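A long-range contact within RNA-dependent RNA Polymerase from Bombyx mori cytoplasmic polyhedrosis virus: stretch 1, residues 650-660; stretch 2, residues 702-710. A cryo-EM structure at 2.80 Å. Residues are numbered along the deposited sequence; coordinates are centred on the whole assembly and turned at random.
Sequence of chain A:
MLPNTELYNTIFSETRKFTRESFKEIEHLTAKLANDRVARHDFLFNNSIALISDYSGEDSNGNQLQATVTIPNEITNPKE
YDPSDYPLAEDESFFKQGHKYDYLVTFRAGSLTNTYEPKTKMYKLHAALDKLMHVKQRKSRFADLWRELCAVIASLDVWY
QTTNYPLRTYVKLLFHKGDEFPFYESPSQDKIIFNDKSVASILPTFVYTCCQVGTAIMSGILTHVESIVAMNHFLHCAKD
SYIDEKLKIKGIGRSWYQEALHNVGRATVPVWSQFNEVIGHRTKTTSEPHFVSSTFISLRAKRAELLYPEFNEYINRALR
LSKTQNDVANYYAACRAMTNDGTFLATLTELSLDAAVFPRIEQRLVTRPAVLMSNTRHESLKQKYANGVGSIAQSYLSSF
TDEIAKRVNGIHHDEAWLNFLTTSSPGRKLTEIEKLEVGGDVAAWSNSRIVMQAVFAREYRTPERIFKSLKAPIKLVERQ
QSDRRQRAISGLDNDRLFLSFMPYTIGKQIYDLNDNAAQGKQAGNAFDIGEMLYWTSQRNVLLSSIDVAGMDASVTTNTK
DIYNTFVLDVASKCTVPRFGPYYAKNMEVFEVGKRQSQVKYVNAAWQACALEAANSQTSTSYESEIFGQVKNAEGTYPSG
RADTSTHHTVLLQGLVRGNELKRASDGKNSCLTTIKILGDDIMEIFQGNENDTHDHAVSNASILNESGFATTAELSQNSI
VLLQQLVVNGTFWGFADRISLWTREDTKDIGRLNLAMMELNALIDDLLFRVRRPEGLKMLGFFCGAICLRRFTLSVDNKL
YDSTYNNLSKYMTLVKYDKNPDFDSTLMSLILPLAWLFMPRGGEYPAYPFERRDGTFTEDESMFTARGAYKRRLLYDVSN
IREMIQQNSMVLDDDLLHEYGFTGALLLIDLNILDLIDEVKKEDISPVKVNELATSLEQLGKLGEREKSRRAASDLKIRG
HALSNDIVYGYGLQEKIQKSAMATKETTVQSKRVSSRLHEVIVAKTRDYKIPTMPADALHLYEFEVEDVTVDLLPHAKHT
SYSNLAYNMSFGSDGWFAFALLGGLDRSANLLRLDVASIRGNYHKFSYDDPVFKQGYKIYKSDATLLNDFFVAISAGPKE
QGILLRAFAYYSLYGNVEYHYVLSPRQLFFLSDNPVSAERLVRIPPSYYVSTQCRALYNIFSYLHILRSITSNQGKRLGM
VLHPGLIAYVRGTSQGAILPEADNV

Stretch 1 (650-660) VLLQGLVRGNE
Stretch 2 702-710: SILNESGFA

This is a small, almost wholly apolar packing contact, in which one side of a continuous helix rests on the last turn of a second helix and the loop that follows, with no hydrogen bond or salt bridge between them. Residues 650-660 are helical throughout, with i to i-4 backbone bonds such as Leu655 N to Leu651 O (3.0 Å) and Asn659 N to Leu655 O (2.9 Å). Leu651, Leu655 and Asn659, spaced one turn apart, therefore all point their CA-to-CB bonds toward the second stretch.

The register is set by Leu655 and Ile703, whose CA atoms lie 7.4 Å apart. Leu655, in the m,t rotamer, places CD1 3.8 Å from CD2 of Leu704 and 3.7 Å from OG of Ser707, whose small side chain (chi1 t) points toward the helix. Leu704, also m,t, starts out sideways, but its end comes nearer, and its CD2 lies 3.9 Å from CD2 of Leu652, another m,t leucine that reaches in from a sideways start. Branched, flexible leucines suit these positions because their methyls fill the gap without needing polar partners. Ile703 (t,t) sends CG2 to 3.5 Å from ND2 of Asn659 (chi1 t), an amide hydrogen-bonded to a residue just outside the stretches.

Beyond Leu704 the chain turns through a type I turn, Asn705 to Gly708. Gly708 takes phi/psi 92/30, where a CB would jam against the preceding carbonyl oxygen, so glycine fits; weak bonds from Phe709 N to Leu704 O (3.4 Å) and Gly708 N to Asn705 O (3.3 Å) complete a Schellman motif. Phe709, extended at -124/154 with chi1 m and chi2 -72°, then brings CE2 4.0 Å from CD2 of Leu651 (chi1 t, chi2 144°), which meets the ring obliquely. The contact buries 354 Å² in all.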

# COMPACT_ATOMS: atom_id res chain seq x y z
N VAL A 650 -12.99 4.40 8.37
CA VAL A 650 -13.80 4.22 9.57
C VAL A 650 -13.79 5.47 10.42
O VAL A 650 -14.85 5.93 10.88
CB VAL A 650 -13.31 2.98 10.35
CG1 VAL A 650 -13.88 2.96 11.75
CG2 VAL A 650 -13.74 1.72 9.65
N LEU A 651 -12.62 6.09 10.60
CA LEU A 651 -12.51 7.27 11.45
C LEU A 651 -13.26 8.46 10.87
O LEU A 651 -13.94 9.19 11.61
CB LEU A 651 -11.03 7.60 11.68
CG LEU A 651 -10.61 8.70 12.65
CD1 LEU A 651 -9.35 8.27 13.32
CD2 LEU A 651 -10.33 9.99 11.92
N LEU A 652 -13.17 8.67 9.56
CA LEU A 652 -13.83 9.83 8.97
C LEU A 652 -15.34 9.64 8.92
O LEU A 652 -16.10 10.59 9.18
CB LEU A 652 -13.27 10.10 7.58
CG LEU A 652 -11.85 10.68 7.59
CD1 LEU A 652 -11.29 10.68 6.18
CD2 LEU A 652 -11.86 12.07 8.18
N GLN A 653 -15.81 8.41 8.61
CA GLN A 653 -17.25 8.20 8.61
C GLN A 653 -17.81 8.26 10.02
O GLN A 653 -18.94 8.74 10.22
CB GLN A 653 -17.61 6.88 7.92
CG GLN A 653 -17.40 5.61 8.70
CD GLN A 653 -17.60 4.39 7.85
OE1 GLN A 653 -17.77 4.48 6.64
NE2 GLN A 653 -17.64 3.23 8.49
N GLY A 654 -17.01 7.87 11.02
CA GLY A 654 -17.45 7.98 12.39
C GLY A 654 -17.57 9.42 12.85
O GLY A 654 -18.57 9.78 13.47
N LEU A 655 -16.58 10.25 12.52
CA LEU A 655 -16.65 11.67 12.89
C LEU A 655 -17.82 12.38 12.22
O LEU A 655 -18.54 13.14 12.87
CB LEU A 655 -15.35 12.39 12.54
CG LEU A 655 -14.06 12.10 13.31
CD1 LEU A 655 -12.93 12.89 12.69
CD2 LEU A 655 -14.20 12.44 14.77
N VAL A 656 -18.06 12.10 10.93
CA VAL A 656 -19.13 12.81 10.22
C VAL A 656 -20.51 12.35 10.71
O VAL A 656 -21.37 13.19 11.06
CB VAL A 656 -18.98 12.63 8.70
CG1 VAL A 656 -20.18 13.16 7.97
CG2 VAL A 656 -17.75 13.36 8.23
N ARG A 657 -20.75 11.04 10.76
CA ARG A 657 -22.07 10.57 11.17
C ARG A 657 -22.33 10.79 12.65
O ARG A 657 -23.47 11.05 13.06
CB ARG A 657 -22.21 9.10 10.80
CG ARG A 657 -22.24 8.83 9.31
CD ARG A 657 -23.54 9.33 8.72
NE ARG A 657 -23.68 8.94 7.32
CZ ARG A 657 -24.71 9.29 6.56
NH1 ARG A 657 -25.67 10.04 7.06
NH2 ARG A 657 -24.77 8.89 5.30
N GLY A 658 -21.29 10.76 13.49
CA GLY A 658 -21.46 11.12 14.87
C GLY A 658 -21.69 12.60 15.08
O GLY A 658 -22.34 12.99 16.04
N ASN A 659 -21.16 13.44 14.19
CA ASN A 659 -21.51 14.85 14.26
C ASN A 659 -22.97 15.07 13.89
O ASN A 659 -23.62 15.96 14.43
CB ASN A 659 -20.62 15.68 13.35
CG ASN A 659 -20.67 17.15 13.68
OD1 ASN A 659 -21.21 17.55 14.70
ND2 ASN A 659 -20.14 17.96 12.79
N GLU A 660 -23.48 14.26 12.96
CA GLU A 660 -24.91 14.30 12.64
C GLU A 660 -25.76 13.95 13.86
O GLU A 660 -26.73 14.65 14.19
CB GLU A 660 -25.19 13.37 11.46
CG GLU A 660 -26.60 13.39 10.93
CD GLU A 660 -26.77 12.55 9.69
OE1 GLU A 660 -25.78 11.91 9.27
OE2 GLU A 660 -27.87 12.54 9.11
N SER A 702 -15.37 22.13 11.66
CA SER A 702 -14.86 22.37 13.00
C SER A 702 -14.63 21.07 13.76
O SER A 702 -13.69 20.99 14.56
CB SER A 702 -15.81 23.27 13.78
OG SER A 702 -17.02 22.59 14.05
N ILE A 703 -15.44 20.05 13.51
CA ILE A 703 -15.21 18.80 14.22
C ILE A 703 -14.06 18.01 13.60
O ILE A 703 -13.46 17.17 14.28
CB ILE A 703 -16.52 18.00 14.28
CG1 ILE A 703 -16.51 17.04 15.46
CG2 ILE A 703 -16.75 17.16 13.04
CD1 ILE A 703 -17.85 16.58 15.80
N LEU A 704 -13.70 18.27 12.34
CA LEU A 704 -12.45 17.74 11.82
C LEU A 704 -11.25 18.50 12.37
O LEU A 704 -10.19 17.91 12.58
CB LEU A 704 -12.44 17.78 10.30
CG LEU A 704 -13.37 16.80 9.60
CD1 LEU A 704 -13.44 17.10 8.13
CD2 LEU A 704 -12.89 15.40 9.82
N ASN A 705 -11.40 19.80 12.60
CA ASN A 705 -10.31 20.58 13.19
C ASN A 705 -10.07 20.19 14.65
O ASN A 705 -8.92 20.20 15.11
CB ASN A 705 -10.61 22.07 13.09
CG ASN A 705 -10.67 22.54 11.66
OD1 ASN A 705 -9.89 22.10 10.82
ND2 ASN A 705 -11.60 23.44 11.38
N GLU A 706 -11.13 19.86 15.38
CA GLU A 706 -11.04 19.38 16.75
C GLU A 706 -10.40 18.00 16.85
O GLU A 706 -9.95 17.63 17.94
CB GLU A 706 -12.42 19.34 17.39
CG GLU A 706 -13.02 20.68 17.75
CD GLU A 706 -12.47 21.23 19.05
OE1 GLU A 706 -12.17 20.43 19.95
OE2 GLU A 706 -12.34 22.47 19.17
N SER A 707 -10.35 17.24 15.77
CA SER A 707 -9.76 15.92 15.75
C SER A 707 -8.29 15.94 15.37
O SER A 707 -7.67 14.88 15.27
CB SER A 707 -10.52 15.02 14.79
OG SER A 707 -9.93 13.74 14.74
N GLY A 708 -7.72 17.12 15.16
CA GLY A 708 -6.30 17.23 14.88
C GLY A 708 -5.93 17.22 13.42
O GLY A 708 -4.83 16.76 13.07
N PHE A 709 -6.79 17.71 12.55
CA PHE A 709 -6.50 17.76 11.13
C PHE A 709 -6.63 19.19 10.63
O PHE A 709 -7.35 20.00 11.22
CB PHE A 709 -7.42 16.86 10.32
CG PHE A 709 -7.37 15.43 10.73
CD1 PHE A 709 -6.27 14.65 10.43
CD2 PHE A 709 -8.45 14.84 11.37
CE1 PHE A 709 -6.22 13.33 10.80
CE2 PHE A 709 -8.41 13.52 11.74
CZ PHE A 709 -7.30 12.76 11.45
N ALA A 710 -5.91 19.51 9.56
CA ALA A 710 -6.08 20.77 8.85
C ALA A 710 -6.87 20.50 7.59
O ALA A 710 -6.58 19.56 6.85
CB ALA A 710 -4.72 21.39 8.52